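Local coordinates for RagB/SusD domain protein (Flavobacterium johnsoniae, PDB 5J5U), which binds chitin and, as a SusD-like protein with a lipoprotein signal, probably does so at the outer membrane during polysaccharide uptake, at residues 44-49 with 406-411; 96-101 with 158-163; 105-110 with 179-184; 261-266 with 428-433. All coordinates share one frame; numbering follows the deposited sequence.

The four contacts form two pairs on this largely helical chain. Contacts 2 and 3 both use helix 98-119, their centres about 11 Å apart. Contact 2 is partly buried and polar, made of amide and backbone bonds near a helix start. Contact 3, about two turns further along helix 98-119, is buried and apolar, with leucine, isoleucine, methionine and tryptophan meeting. Contacts 1 and 4 lie about 9 Å apart, centre to centre, and are joined through Gln47, whose NE2 bonds to Leu431 O. Contact 1 is in the core and combines ring packing with two hydrogen bonds; contact 4 is at the surface and consists of leucine packing. Contacts 2 and 4 lie on opposite sides of the chain's centre.

Contact 1: residues 44-49 with 406-411; sequences GFVQHY and QLWITY
His48 and Trp408 mark the closest backbone approach, with 8.4 Å between their CA atoms, and both segments are helix ends: 44-49 runs off helix 31-45 and 406-411 off helix 399-410. With the backbones this far apart, two ring side chains bridge the gap, each giving its N-H to a carbonyl opposite. Trp408 NE1 donates to Val46 O at 3.0 Å, bent to 138° at the hydrogen, and His48 NE2 donates to Trp408 O at 2.8 Å. Gln47, at positive phi, is the C-prime residue of the Schellman motif that closes helix 31-45; the turn presents Val46 O and Gln47 O to the indole edge, where Gln47 O lies 3.5 Å from Trp408 CZ2. The indole slides past the imidazole in the opposite direction, and His48 NE2 lies over one face of it. The two ring planes differ by 35°, an oblique pairing in which His48 CD2 comes 3.1 Å from Trp408 NE1. Val46 fits beside both: CG2 is 3.7 Å from Trp408 CD1, while CG1 sits over the centre of the His48 ring. The other imidazole nitrogen, ND1, is hydrogen-bonded to Ser415 OG, which fixes the ring at both nitrogens.

Contact 2: residues 96-101 with 158-163; sequences AASNMN and FTQLNA
Gln160 NE2 is gripped by three oxygens of the 96-101 segment. The straightest of these bonds runs to Asn101 OD1, 2.9 Å long with 163° at the hydrogen; the two amides are nearly coplanar, although the side chains cross at about a right angle. Ser98 O accepts at 3.1 Å, with the donor standing above its carbonyl plane, and Ser98 OG adds a weak bond at 3.3 Å. Gln160 reaches this site because CG is anti to the backbone N (chi1 168°) and the chain stays extended beyond it. Its other amide atom, OE1, is hydrogen-bonded to Lys105 NZ, so both ends of the amide are held. A second grip lies beside it, between Asn99 and Asn162. Asn99 OD1 takes the N-H of Asn162 at 2.8 Å, in the plane of the side-chain carbonyl and on a lone pair, while Asn99 ND2 gives to Asn162 O, also at 2.8 Å. One side-chain amide thus pairs with the N-H and C=O of a single residue. Leu161 CD2 packs 3.6 Å from Asn99 O. The arrangement is that of a helix N-terminus: the first turn of helix 98-119, through side chains and the Ser98 carbonyl, holds the end of helix 143-160 and the loop leaving it.

Contact 3: residues 105-110 with 179-184; sequences KIMKVM and SKWKKL
Ile106 meets the benzene rim of Trp181 at its edge, with CG2 3.9 Å from CZ3 and near the ring plane. The other branch of Ile106 goes further, and its CD1 ends 3.7 Å from the backbone oxygen Trp181 O. Next along the rim comes Met107, whose SD is 3.8 Å from Trp181 CH2. The sulfur lies 82° off the normal of the six-membered ring, an edge-on Met-aromatic contact; the bend at chi2 (-64°) turns SD to the ring. A turn further on, Met110 and Leu184 reach tip to tip, SD to CD2 at 3.7 Å, and Leu184 CD2 also touches Ile106 CG2 at 4.0 Å. These side chains project from helices 98-119 and 178-195, whose short segments pass 11.1 Å apart, axis to axis, at a crossing angle of 37°. The indole itself is positioned from outside: NE1 is hydrogen-bonded to Asp171 OD2, and Tyr174 meets the ring edge-to-face. Met107 is covered by Leu20 and Met27 of helix 16-29. Between the two segments the chemistry is dispersion among buried apolar groups, with the sulfur placed where the slightly positive C-H rim of the indole would favour it.

Contact 4: residues 261-266 with 428-433; sequences SSLLID and PHLLPI
Across the two segments, the flat group beside Leu263 is the peptide of His429: the methyls CD1 and CD2 of Leu263 each lie 3.9 Å from His429 O. The imidazole of His429 leads away from the helix, and its ring meets that of Tyr427 with planes about 20° apart. Leu263 carries the contact. Its CG is anti to the backbone N (chi1 -177°), and beyond it the two methyls part company. CD2 comes within 3.7 Å of Leu430 CD2, the two side chains crossing at about a right angle; CD1 lies 4.2 Å from Leu431 CG, where Leu263 and Leu431 slide past each other in opposite directions. Leu431 reaches further back along the helix start, its CD1 4.0 Å from Leu263 CB and 3.5 Å from Ser262 OG, a plain contact between a methyl and a hydroxyl. The backbones come closest at this pair, 7.1 Å between the CA atoms of Leu263 and Leu431. Gln47 fills in beside the leucines, touching Leu263 and Leu430 and giving its NE2 to Leu431 O, while Trp408 of helix 399-410 packs on Leu263 and Pro428. Ser261 stands at the N-cap of helix 262-270; its OG accepts a weak bond from Leu264 N and is also hydrogen-bonded to Gln47 O. What results is a capped helix start whose first turn packs on an extended, irregular strip of chain, the loop that follows helix 415-425 at the surface of this SusD-like helical fold.

Contact 1: residues 44-49 with 406-411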
loop_
_atom_site.group_PDB
_atom_site.type_symbol
_atom_site.label_atom_id
_atom_site.label_comp_id
_atom_site.label_asym_id
_atom_site.label_seq_id
_atom_site.Cartn_x
_atom_site.Cartn_y
_atom_site.Cartn_z
ATOM N N GLY A 44 -3.322 -4.012 -10.589
ATOM C CA GLY A 44 -3.858 -5.060 -11.431
ATOM C C GLY A 44 -3.639 -6.455 -10.844
ATOM O O GLY A 44 -4.511 -7.320 -10.950
ATOM N N PHE A 45 -2.474 -6.674 -10.225
ATOM C CA PHE A 45 -2.127 -7.977 -9.645
ATOM C C PHE A 45 -3.157 -8.364 -8.572
ATOM O O PHE A 45 -3.603 -9.503 -8.509
ATOM C CB PHE A 45 -0.726 -7.984 -8.998
ATOM C CG PHE A 45 0.427 -7.846 -9.955
ATOM C CD1 PHE A 45 0.251 -7.931 -11.329
ATOM C CD2 PHE A 45 1.713 -7.651 -9.458
ATOM C CE1 PHE A 45 1.327 -7.804 -12.195
ATOM C CE2 PHE A 45 2.806 -7.515 -10.315
ATOM C CZ PHE A 45 2.611 -7.599 -11.686
ATOM N N VAL A 46 -3.509 -7.414 -7.713
ATOM C CA VAL A 46 -4.363 -7.748 -6.581
ATOM C C VAL A 46 -5.847 -7.420 -6.916
ATOM O O VAL A 46 -6.717 -7.512 -6.069
ATOM C CB VAL A 46 -3.859 -7.025 -5.297
ATOM C CG1 VAL A 46 -4.422 -5.582 -5.200
ATOM C CG2 VAL A 46 -4.173 -7.832 -4.063
ATOM N N GLN A 47 -6.107 -7.105 -8.188
ATOM C CA GLN A 47 -7.446 -6.939 -8.716
ATOM C C GLN A 47 -8.247 -5.878 -7.955
ATOM O O GLN A 47 -9.441 -6.039 -7.679
ATOM C CB GLN A 47 -8.162 -8.286 -8.723
ATOM C CG GLN A 47 -7.402 -9.340 -9.513
ATOM C CD GLN A 47 -8.188 -10.662 -9.730
ATOM O OE1 GLN A 47 -9.094 -11.008 -8.960
ATOM N NE2 GLN A 47 -7.819 -11.403 -10.778
ATOM N N HIS A 48 -7.564 -4.790 -7.611
ATOM C CA HIS A 48 -8.228 -3.577 -7.210
ATOM C C HIS A 48 -8.931 -2.949 -8.436
ATOM O O HIS A 48 -10.040 -2.415 -8.320
ATOM C CB HIS A 48 -7.224 -2.588 -6.620
ATOM C CG HIS A 48 -6.993 -2.762 -5.151
ATOM N ND1 HIS A 48 -5.992 -2.096 -4.474
ATOM C CD2 HIS A 48 -7.617 -3.532 -4.234
ATOM C CE1 HIS A 48 -6.022 -2.441 -3.197
ATOM N NE2 HIS A 48 -6.996 -3.317 -3.030
ATOM N N TYR A 49 -8.289 -3.007 -9.608
ATOM C CA TYR A 49 -8.839 -2.341 -10.806
ATOM C C TYR A 49 -8.863 -3.187 -12.083
ATOM O O TYR A 49 -8.029 -4.100 -12.266
ATOM C CB TYR A 49 -8.030 -1.077 -11.126
ATOM C CG TYR A 49 -7.658 -0.216 -9.939
ATOM C CD1 TYR A 49 -8.572 0.672 -9.385
ATOM C CD2 TYR A 49 -6.386 -0.262 -9.404
ATOM C CE1 TYR A 49 -8.239 1.478 -8.330
ATOM C CE2 TYR A 49 -6.027 0.564 -8.328
ATOM C CZ TYR A 49 -6.964 1.432 -7.796
ATOM O OH TYR A 49 -6.630 2.240 -6.722
ATOM N N GLN A 406 -10.626 -7.282 4.472
ATOM C CA GLN A 406 -10.805 -5.924 4.971
ATOM C C GLN A 406 -9.552 -5.061 4.725
ATOM O O GLN A 406 -9.661 -3.911 4.309
ATOM C CB GLN A 406 -11.170 -5.932 6.463
ATOM C CG GLN A 406 -12.582 -6.393 6.736
ATOM C CD GLN A 406 -13.626 -5.557 6.017
ATOM O OE1 GLN A 406 -13.432 -4.363 5.766
ATOM N NE2 GLN A 406 -14.734 -6.188 5.658
ATOM N N LEU A 407 -8.367 -5.603 4.992
ATOM C CA LEU A 407 -7.133 -4.857 4.723
ATOM C C LEU A 407 -6.998 -4.521 3.231
ATOM O O LEU A 407 -6.587 -3.436 2.851
ATOM C CB LEU A 407 -5.905 -5.656 5.190
ATOM C CG LEU A 407 -5.568 -5.598 6.681
ATOM C CD1 LEU A 407 -4.708 -6.789 7.074
ATOM C CD2 LEU A 407 -4.874 -4.297 7.031
ATOM N N TRP A 408 -7.366 -5.482 2.403
ATOM C CA TRP A 408 -7.354 -5.332 0.959
ATOM C C TRP A 408 -8.266 -4.174 0.553
ATOM O O TRP A 408 -7.972 -3.437 -0.403
ATOM C CB TRP A 408 -7.770 -6.664 0.307
ATOM C CG TRP A 408 -7.954 -6.615 -1.160
ATOM C CD1 TRP A 408 -6.976 -6.472 -2.102
ATOM C CD2 TRP A 408 -9.187 -6.737 -1.876
ATOM N NE1 TRP A 408 -7.527 -6.479 -3.361
ATOM C CE2 TRP A 408 -8.883 -6.647 -3.250
ATOM C CE3 TRP A 408 -10.521 -6.924 -1.491
ATOM C CZ2 TRP A 408 -9.863 -6.730 -4.238
ATOM C CZ3 TRP A 408 -11.490 -7.006 -2.470
ATOM C CH2 TRP A 408 -11.159 -6.921 -3.828
ATOM N N ILE A 409 -9.350 -3.981 1.308
ATOM C CA ILE A 409 -10.229 -2.843 1.043
ATOM C C ILE A 409 -9.609 -1.558 1.586
ATOM O O ILE A 409 -9.605 -0.522 0.927
ATOM C CB ILE A 409 -11.638 -3.064 1.634
ATOM C CG1 ILE A 409 -12.313 -4.231 0.899
ATOM C CG2 ILE A 409 -12.485 -1.807 1.483
ATOM C CD1 ILE A 409 -13.691 -4.585 1.397
ATOM N N THR A 410 -9.035 -1.651 2.771
ATOM C CA THR A 410 -8.395 -0.522 3.428
ATOM C C THR A 410 -7.196 0.004 2.628
ATOM O O THR A 410 -6.963 1.222 2.590
ATOM C CB THR A 410 -7.975 -0.930 4.863
ATOM O OG1 THR A 410 -9.153 -0.985 5.682
ATOM C CG2 THR A 410 -7.007 0.052 5.478
ATOM N N TYR A 411 -6.478 -0.902 1.956
ATOM C CA TYR A 411 -5.310 -0.541 1.157
ATOM C C TYR A 411 -5.637 -0.096 -0.245
ATOM O O TYR A 411 -4.738 0.004 -1.083
ATOM C CB TYR A 411 -4.340 -1.712 1.058
ATOM C CG TYR A 411 -3.564 -2.005 2.317
ATOM C CD1 TYR A 411 -2.991 -0.983 3.072
ATOM C CD2 TYR A 411 -3.429 -3.298 2.764
ATOM C CE1 TYR A 411 -2.285 -1.259 4.240
ATOM C CE2 TYR A 411 -2.718 -3.591 3.908
ATOM C CZ TYR A 411 -2.154 -2.578 4.647
ATOM O OH TYR A 411 -1.454 -2.904 5.793
#

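Contact 2: residues 96-101 with 158-163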
loop_
_atom_site.group_PDB
_atom_site.type_symbol
_atom_site.label_atom_id
_atom_site.label_comp_id
_atom_site.label_asym_id
_atom_site.label_seq_id
_atom_site.Cartn_x
_atom_site.Cartn_y
_atom_site.Cartn_z
ATOM N N ALA A 96 19.695 19.675 19.320
ATOM C CA ALA A 96 18.549 20.500 18.932
ATOM C C ALA A 96 17.976 20.041 17.589
ATOM O O ALA A 96 17.091 20.688 17.023
ATOM C CB ALA A 96 18.948 21.973 18.860
ATOM N N ALA A 97 18.489 18.921 17.089
ATOM C CA ALA A 97 18.047 18.351 15.823
ATOM C C ALA A 97 17.665 16.883 15.969
ATOM O O ALA A 97 17.340 16.216 14.985
ATOM C CB ALA A 97 19.130 18.508 14.769
ATOM N N SER A 98 17.669 16.387 17.195
ATOM C CA SER A 98 17.461 14.967 17.401
ATOM C C SER A 98 16.080 14.536 16.912
ATOM O O SER A 98 15.945 13.522 16.212
ATOM C CB SER A 98 17.638 14.638 18.886
ATOM O OG SER A 98 17.269 13.312 19.187
ATOM N N ASN A 99 15.072 15.358 17.191
ATOM C CA ASN A 99 13.721 15.073 16.734
ATOM C C ASN A 99 13.620 14.997 15.220
ATOM O O ASN A 99 12.834 14.210 14.687
ATOM C CB ASN A 99 12.741 16.113 17.266
ATOM C CG ASN A 99 12.307 15.819 18.686
ATOM O OD1 ASN A 99 12.463 14.696 19.181
ATOM N ND2 ASN A 99 11.755 16.827 19.353
ATOM N N MET A 100 14.427 15.795 14.527
ATOM C CA MET A 100 14.425 15.731 13.073
ATOM C C MET A 100 15.114 14.445 12.652
ATOM O O MET A 100 14.630 13.732 11.773
ATOM C CB MET A 100 15.120 16.929 12.449
ATOM C CG MET A 100 14.921 17.004 10.951
ATOM S SD MET A 100 13.440 17.922 10.466
ATOM C CE MET A 100 13.930 19.573 10.991
ATOM N N ASN A 101 16.238 14.157 13.305
ATOM C CA ASN A 101 17.011 12.959 13.035
ATOM C C ASN A 101 16.139 11.714 13.144
ATOM O O ASN A 101 16.239 10.799 12.336
ATOM C CB ASN A 101 18.201 12.875 13.991
ATOM C CG ASN A 101 19.068 11.664 13.745
ATOM O OD1 ASN A 101 18.895 10.628 14.386
ATOM N ND2 ASN A 101 20.024 11.791 12.826
ATOM N N PHE A 158 11.382 5.902 18.054
ATOM C CA PHE A 158 10.303 6.106 19.001
ATOM C C PHE A 158 10.857 6.657 20.306
ATOM O O PHE A 158 10.393 7.688 20.805
ATOM C CB PHE A 158 9.550 4.812 19.283
ATOM C CG PHE A 158 8.572 4.934 20.409
ATOM C CD1 PHE A 158 7.384 5.624 20.241
ATOM C CD2 PHE A 158 8.855 4.391 21.651
ATOM C CE1 PHE A 158 6.482 5.746 21.293
ATOM C CE2 PHE A 158 7.962 4.511 22.699
ATOM C CZ PHE A 158 6.776 5.188 22.521
ATOM N N THR A 159 11.842 5.953 20.855
ATOM C CA THR A 159 12.458 6.381 22.107
ATOM C C THR A 159 13.154 7.759 21.994
ATOM O O THR A 159 13.157 8.550 22.938
ATOM C CB THR A 159 13.442 5.306 22.587
ATOM O OG1 THR A 159 12.720 4.079 22.797
ATOM C CG2 THR A 159 14.144 5.728 23.874
ATOM N N GLN A 160 13.725 8.050 20.831
ATOM C CA GLN A 160 14.539 9.247 20.634
ATOM C C GLN A 160 13.713 10.533 20.517
ATOM O O GLN A 160 14.159 11.602 20.938
ATOM C CB GLN A 160 15.409 9.049 19.397
ATOM C CG GLN A 160 16.125 10.267 18.863
ATOM C CD GLN A 160 17.069 9.908 17.717
ATOM O OE1 GLN A 160 17.393 8.734 17.514
ATOM N NE2 GLN A 160 17.502 10.911 16.961
ATOM N N LEU A 161 12.510 10.437 19.954
ATOM C CA LEU A 161 11.595 11.587 19.890
ATOM C C LEU A 161 11.308 12.122 21.298
ATOM O O LEU A 161 10.747 11.413 22.138
ATOM C CB LEU A 161 10.289 11.198 19.187
ATOM C CG LEU A 161 10.386 11.031 17.669
ATOM C CD1 LEU A 161 9.087 10.506 17.086
ATOM C CD2 LEU A 161 10.748 12.353 17.036
ATOM N N ASN A 162 11.675 13.371 21.561
ATOM C CA ASN A 162 11.582 13.879 22.928
ATOM C C ASN A 162 11.263 15.379 22.975
ATOM O O ASN A 162 11.484 16.104 22.008
ATOM C CB ASN A 162 12.905 13.562 23.654
ATOM C CG ASN A 162 12.938 14.027 25.099
ATOM O OD1 ASN A 162 12.577 15.156 25.432
ATOM N ND2 ASN A 162 13.402 13.142 25.974
ATOM N N ALA A 163 10.743 15.833 24.112
ATOM C CA ALA A 163 10.397 17.241 24.327
ATOM C C ALA A 163 11.603 18.165 24.130
ATOM O O ALA A 163 11.455 19.348 23.834
ATOM C CB ALA A 163 9.817 17.425 25.718
#

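Contact 3: residues 105-110 with 179-184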
loop_
_atom_site.group_PDB
_atom_site.type_symbol
_atom_site.label_atom_id
_atom_site.label_comp_id
_atom_site.label_asym_id
_atom_site.label_seq_id
_atom_site.Cartn_x
_atom_site.Cartn_y
_atom_site.Cartn_z
ATOM N N LYS A 105 14.687 9.296 10.093
ATOM C CA LYS A 105 14.920 7.844 10.155
ATOM C C LYS A 105 13.618 7.073 9.916
ATOM O O LYS A 105 13.603 6.069 9.169
ATOM C CB LYS A 105 15.550 7.434 11.495
ATOM C CG LYS A 105 17.083 7.455 11.466
ATOM C CD LYS A 105 17.700 7.106 12.812
ATOM C CE LYS A 105 17.123 7.978 13.910
ATOM N NZ LYS A 105 17.848 7.829 15.185
ATOM N N ILE A 106 12.527 7.565 10.516
ATOM C CA ILE A 106 11.210 6.977 10.292
ATOM C C ILE A 106 10.883 7.105 8.802
ATOM O O ILE A 106 10.491 6.127 8.159
ATOM C CB ILE A 106 10.127 7.643 11.173
ATOM C CG1 ILE A 106 10.433 7.392 12.645
ATOM C CG2 ILE A 106 8.759 7.065 10.904
ATOM C CD1 ILE A 106 9.566 8.176 13.572
ATOM N N MET A 107 11.132 8.292 8.243
ATOM C CA MET A 107 10.901 8.485 6.824
ATOM C C MET A 107 11.657 7.405 6.059
ATOM O O MET A 107 11.092 6.778 5.157
ATOM C CB MET A 107 11.351 9.874 6.355
ATOM C CG MET A 107 10.413 10.998 6.721
ATOM S SD MET A 107 8.791 10.888 5.957
ATOM C CE MET A 107 9.153 11.048 4.217
ATOM N N LYS A 108 12.909 7.158 6.460
ATOM C CA LYS A 108 13.773 6.321 5.646
ATOM C C LYS A 108 13.213 4.912 5.594
ATOM O O LYS A 108 13.331 4.232 4.566
ATOM C CB LYS A 108 15.210 6.320 6.154
ATOM C CG LYS A 108 16.078 5.259 5.476
ATOM C CD LYS A 108 17.491 5.745 5.211
ATOM C CE LYS A 108 18.423 5.431 6.355
ATOM N NZ LYS A 108 18.285 4.045 6.858
ATOM N N VAL A 109 12.529 4.502 6.665
ATOM C CA VAL A 109 11.947 3.163 6.660
ATOM C C VAL A 109 10.786 3.141 5.654
ATOM O O VAL A 109 10.709 2.258 4.810
ATOM C CB VAL A 109 11.497 2.722 8.076
ATOM C CG1 VAL A 109 10.780 1.376 8.017
ATOM C CG2 VAL A 109 12.708 2.643 9.020
ATOM N N MET A 110 9.924 4.147 5.705
ATOM C CA MET A 110 8.780 4.209 4.810
ATOM C C MET A 110 9.206 4.239 3.342
ATOM O O MET A 110 8.638 3.527 2.505
ATOM C CB MET A 110 7.932 5.438 5.133
ATOM C CG MET A 110 7.219 5.349 6.477
ATOM S SD MET A 110 6.365 6.883 6.932
ATOM C CE MET A 110 4.909 6.775 5.902
ATOM N N SER A 179 4.378 13.744 18.738
ATOM C CA SER A 179 3.491 12.734 19.312
ATOM C C SER A 179 2.872 11.871 18.217
ATOM O O SER A 179 2.599 10.687 18.413
ATOM C CB SER A 179 2.382 13.384 20.136
ATOM O OG SER A 179 1.485 14.107 19.305
ATOM N N LYS A 180 2.612 12.478 17.069
ATOM C CA LYS A 180 2.061 11.729 15.952
ATOM C C LYS A 180 3.182 10.909 15.304
ATOM O O LYS A 180 2.973 9.777 14.861
ATOM C CB LYS A 180 1.380 12.670 14.950
ATOM C CG LYS A 180 -0.022 13.122 15.390
ATOM C CD LYS A 180 -0.661 14.031 14.344
ATOM C CE LYS A 180 -2.138 14.268 14.595
ATOM N NZ LYS A 180 -2.822 12.996 14.916
ATOM N N TRP A 181 4.386 11.464 15.291
ATOM C CA TRP A 181 5.501 10.735 14.726
ATOM C C TRP A 181 5.799 9.463 15.525
ATOM O O TRP A 181 6.149 8.423 14.948
ATOM C CB TRP A 181 6.734 11.630 14.631
ATOM C CG TRP A 181 6.706 12.463 13.390
ATOM C CD1 TRP A 181 6.361 13.780 13.290
ATOM C CD2 TRP A 181 6.970 12.014 12.057
ATOM N NE1 TRP A 181 6.424 14.187 11.982
ATOM C CE2 TRP A 181 6.792 13.122 11.202
ATOM C CE3 TRP A 181 7.342 10.788 11.505
ATOM C CZ2 TRP A 181 6.980 13.040 9.823
ATOM C CZ3 TRP A 181 7.539 10.707 10.135
ATOM C CH2 TRP A 181 7.360 11.824 9.307
ATOM N N LYS A 182 5.620 9.525 16.843
ATOM C CA LYS A 182 5.804 8.331 17.671
ATOM C C LYS A 182 4.866 7.211 17.239
ATOM O O LYS A 182 5.306 6.092 16.926
ATOM C CB LYS A 182 5.590 8.658 19.148
ATOM C CG LYS A 182 6.711 9.504 19.738
ATOM C CD LYS A 182 6.479 9.850 21.201
ATOM C CE LYS A 182 7.787 10.312 21.842
ATOM N NZ LYS A 182 8.427 9.271 22.723
ATOM N N LYS A 183 3.574 7.519 17.184
ATOM C CA LYS A 183 2.574 6.512 16.827
ATOM C C LYS A 183 2.709 6.037 15.377
ATOM O O LYS A 183 2.432 4.868 15.091
ATOM C CB LYS A 183 1.174 7.058 17.074
ATOM C CG LYS A 183 0.986 7.572 18.496
ATOM C CD LYS A 183 -0.441 8.009 18.747
ATOM C CE LYS A 183 -0.569 9.513 18.540
ATOM N NZ LYS A 183 -1.981 9.943 18.706
ATOM N N LEU A 184 3.159 6.917 14.476
ATOM C CA LEU A 184 3.430 6.504 13.091
ATOM C C LEU A 184 4.555 5.477 13.065
ATOM O O LEU A 184 4.483 4.479 12.334
ATOM C CB LEU A 184 3.810 7.692 12.197
ATOM C CG LEU A 184 4.350 7.258 10.824
ATOM C CD1 LEU A 184 3.266 6.646 9.971
ATOM C CD2 LEU A 184 5.028 8.402 10.084
#

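Contact 4: residues 261-266 with 428-433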
loop_
_atom_site.group_PDB
_atom_site.type_symbol
_atom_site.label_atom_id
_atom_site.label_comp_id
_atom_site.label_asym_id
_atom_site.label_seq_id
_atom_site.Cartn_x
_atom_site.Cartn_y
_atom_site.Cartn_z
ATOM N N SER A 261 -12.545 -3.433 -9.838
ATOM C CA SER A 261 -12.725 -4.779 -10.364
ATOM C C SER A 261 -14.056 -5.386 -9.910
ATOM O O SER A 261 -14.614 -4.979 -8.893
ATOM C CB SER A 261 -11.563 -5.664 -9.936
ATOM O OG SER A 261 -11.685 -6.022 -8.573
ATOM N N SER A 262 -14.556 -6.362 -10.656
ATOM C CA SER A 262 -15.774 -7.064 -10.257
ATOM C C SER A 262 -15.617 -7.715 -8.873
ATOM O O SER A 262 -16.567 -7.806 -8.110
ATOM C CB SER A 262 -16.160 -8.114 -11.309
ATOM O OG SER A 262 -15.121 -9.069 -11.508
ATOM N N LEU A 263 -14.413 -8.172 -8.546
ATOM C CA LEU A 263 -14.168 -8.776 -7.238
ATOM C C LEU A 263 -14.487 -7.787 -6.088
ATOM O O LEU A 263 -15.210 -8.118 -5.126
ATOM C CB LEU A 263 -12.721 -9.263 -7.159
ATOM C CG LEU A 263 -12.291 -10.004 -5.888
ATOM C CD1 LEU A 263 -12.993 -11.363 -5.752
ATOM C CD2 LEU A 263 -10.764 -10.149 -5.852
ATOM N N LEU A 264 -13.956 -6.574 -6.187
ATOM C CA LEU A 264 -14.187 -5.583 -5.153
ATOM C C LEU A 264 -15.651 -5.138 -5.126
ATOM O O LEU A 264 -16.278 -5.147 -4.081
ATOM C CB LEU A 264 -13.276 -4.371 -5.353
ATOM C CG LEU A 264 -13.386 -3.194 -4.376
ATOM C CD1 LEU A 264 -13.073 -3.674 -2.985
ATOM C CD2 LEU A 264 -12.414 -2.105 -4.774
ATOM N N ILE A 265 -16.200 -4.777 -6.276
ATOM C CA ILE A 265 -17.572 -4.289 -6.318
ATOM C C ILE A 265 -18.541 -5.352 -5.815
ATOM O O ILE A 265 -19.367 -5.061 -4.967
ATOM C CB ILE A 265 -17.987 -3.850 -7.724
ATOM C CG1 ILE A 265 -17.131 -2.659 -8.172
ATOM C CG2 ILE A 265 -19.491 -3.494 -7.743
ATOM C CD1 ILE A 265 -17.205 -1.441 -7.256
ATOM N N ASP A 266 -18.440 -6.574 -6.333
ATOM C CA ASP A 266 -19.272 -7.653 -5.824
ATOM C C ASP A 266 -19.106 -7.819 -4.315
ATOM O O ASP A 266 -20.083 -8.058 -3.622
ATOM C CB ASP A 266 -18.957 -8.999 -6.492
ATOM C CG ASP A 266 -19.398 -9.067 -7.937
ATOM O OD1 ASP A 266 -20.057 -8.133 -8.440
ATOM O OD2 ASP A 266 -19.116 -10.101 -8.563
ATOM N N PRO A 428 -7.240 -11.594 -0.186
ATOM C CA PRO A 428 -8.414 -12.393 -0.552
ATOM C C PRO A 428 -8.116 -13.295 -1.720
ATOM O O PRO A 428 -7.119 -13.066 -2.397
ATOM C CB PRO A 428 -9.446 -11.344 -0.945
ATOM C CG PRO A 428 -8.620 -10.183 -1.425
ATOM C CD PRO A 428 -7.440 -10.167 -0.493
ATOM N N HIS A 429 -8.933 -14.322 -1.913
ATOM C CA HIS A 429 -8.831 -15.172 -3.073
ATOM C C HIS A 429 -9.220 -14.370 -4.294
ATOM O O HIS A 429 -10.276 -13.755 -4.334
ATOM C CB HIS A 429 -9.707 -16.411 -2.918
ATOM C CG HIS A 429 -9.218 -17.350 -1.863
ATOM N ND1 HIS A 429 -9.910 -18.480 -1.487
ATOM C CD2 HIS A 429 -8.104 -17.318 -1.093
ATOM C CE1 HIS A 429 -9.245 -19.102 -0.530
ATOM N NE2 HIS A 429 -8.146 -18.416 -0.273
ATOM N N LEU A 430 -8.354 -14.387 -5.294
ATOM C CA LEU A 430 -8.536 -13.554 -6.462
ATOM C C LEU A 430 -9.219 -14.361 -7.527
ATOM O O LEU A 430 -9.222 -15.571 -7.479
ATOM C CB LEU A 430 -7.190 -12.990 -6.979
ATOM C CG LEU A 430 -6.367 -12.110 -6.006
ATOM C CD1 LEU A 430 -5.076 -11.573 -6.664
ATOM C CD2 LEU A 430 -7.217 -10.962 -5.406
ATOM N N LEU A 431 -9.841 -13.670 -8.466
ATOM C CA LEU A 431 -10.424 -14.311 -9.620
ATOM C C LEU A 431 -9.305 -14.819 -10.478
ATOM O O LEU A 431 -8.311 -14.132 -10.663
ATOM C CB LEU A 431 -11.295 -13.321 -10.398
ATOM C CG LEU A 431 -12.552 -12.943 -9.613
ATOM C CD1 LEU A 431 -13.337 -11.790 -10.251
ATOM C CD2 LEU A 431 -13.408 -14.206 -9.516
ATOM N N PRO A 432 -9.480 -16.017 -11.039
ATOM C CA PRO A 432 -8.435 -16.625 -11.865
ATOM C C PRO A 432 -8.293 -15.872 -13.182
ATOM O O PRO A 432 -9.273 -15.412 -13.742
ATOM C CB PRO A 432 -8.935 -18.055 -12.067
ATOM C CG PRO A 432 -10.428 -17.929 -11.949
ATOM C CD PRO A 432 -10.667 -16.879 -10.908
ATOM N N ILE A 433 -7.055 -15.693 -13.619
ATOM C CA ILE A 433 -6.747 -15.065 -14.898
ATOM C C ILE A 433 -6.520 -16.139 -15.962
ATOM O O ILE A 433 -5.563 -16.903 -15.884
ATOM C CB ILE A 433 -5.504 -14.134 -14.758
ATOM C CG1 ILE A 433 -5.824 -12.960 -13.802
ATOM C CG2 ILE A 433 -5.033 -13.617 -16.115
ATOM C CD1 ILE A 433 -6.902 -12.018 -14.345
#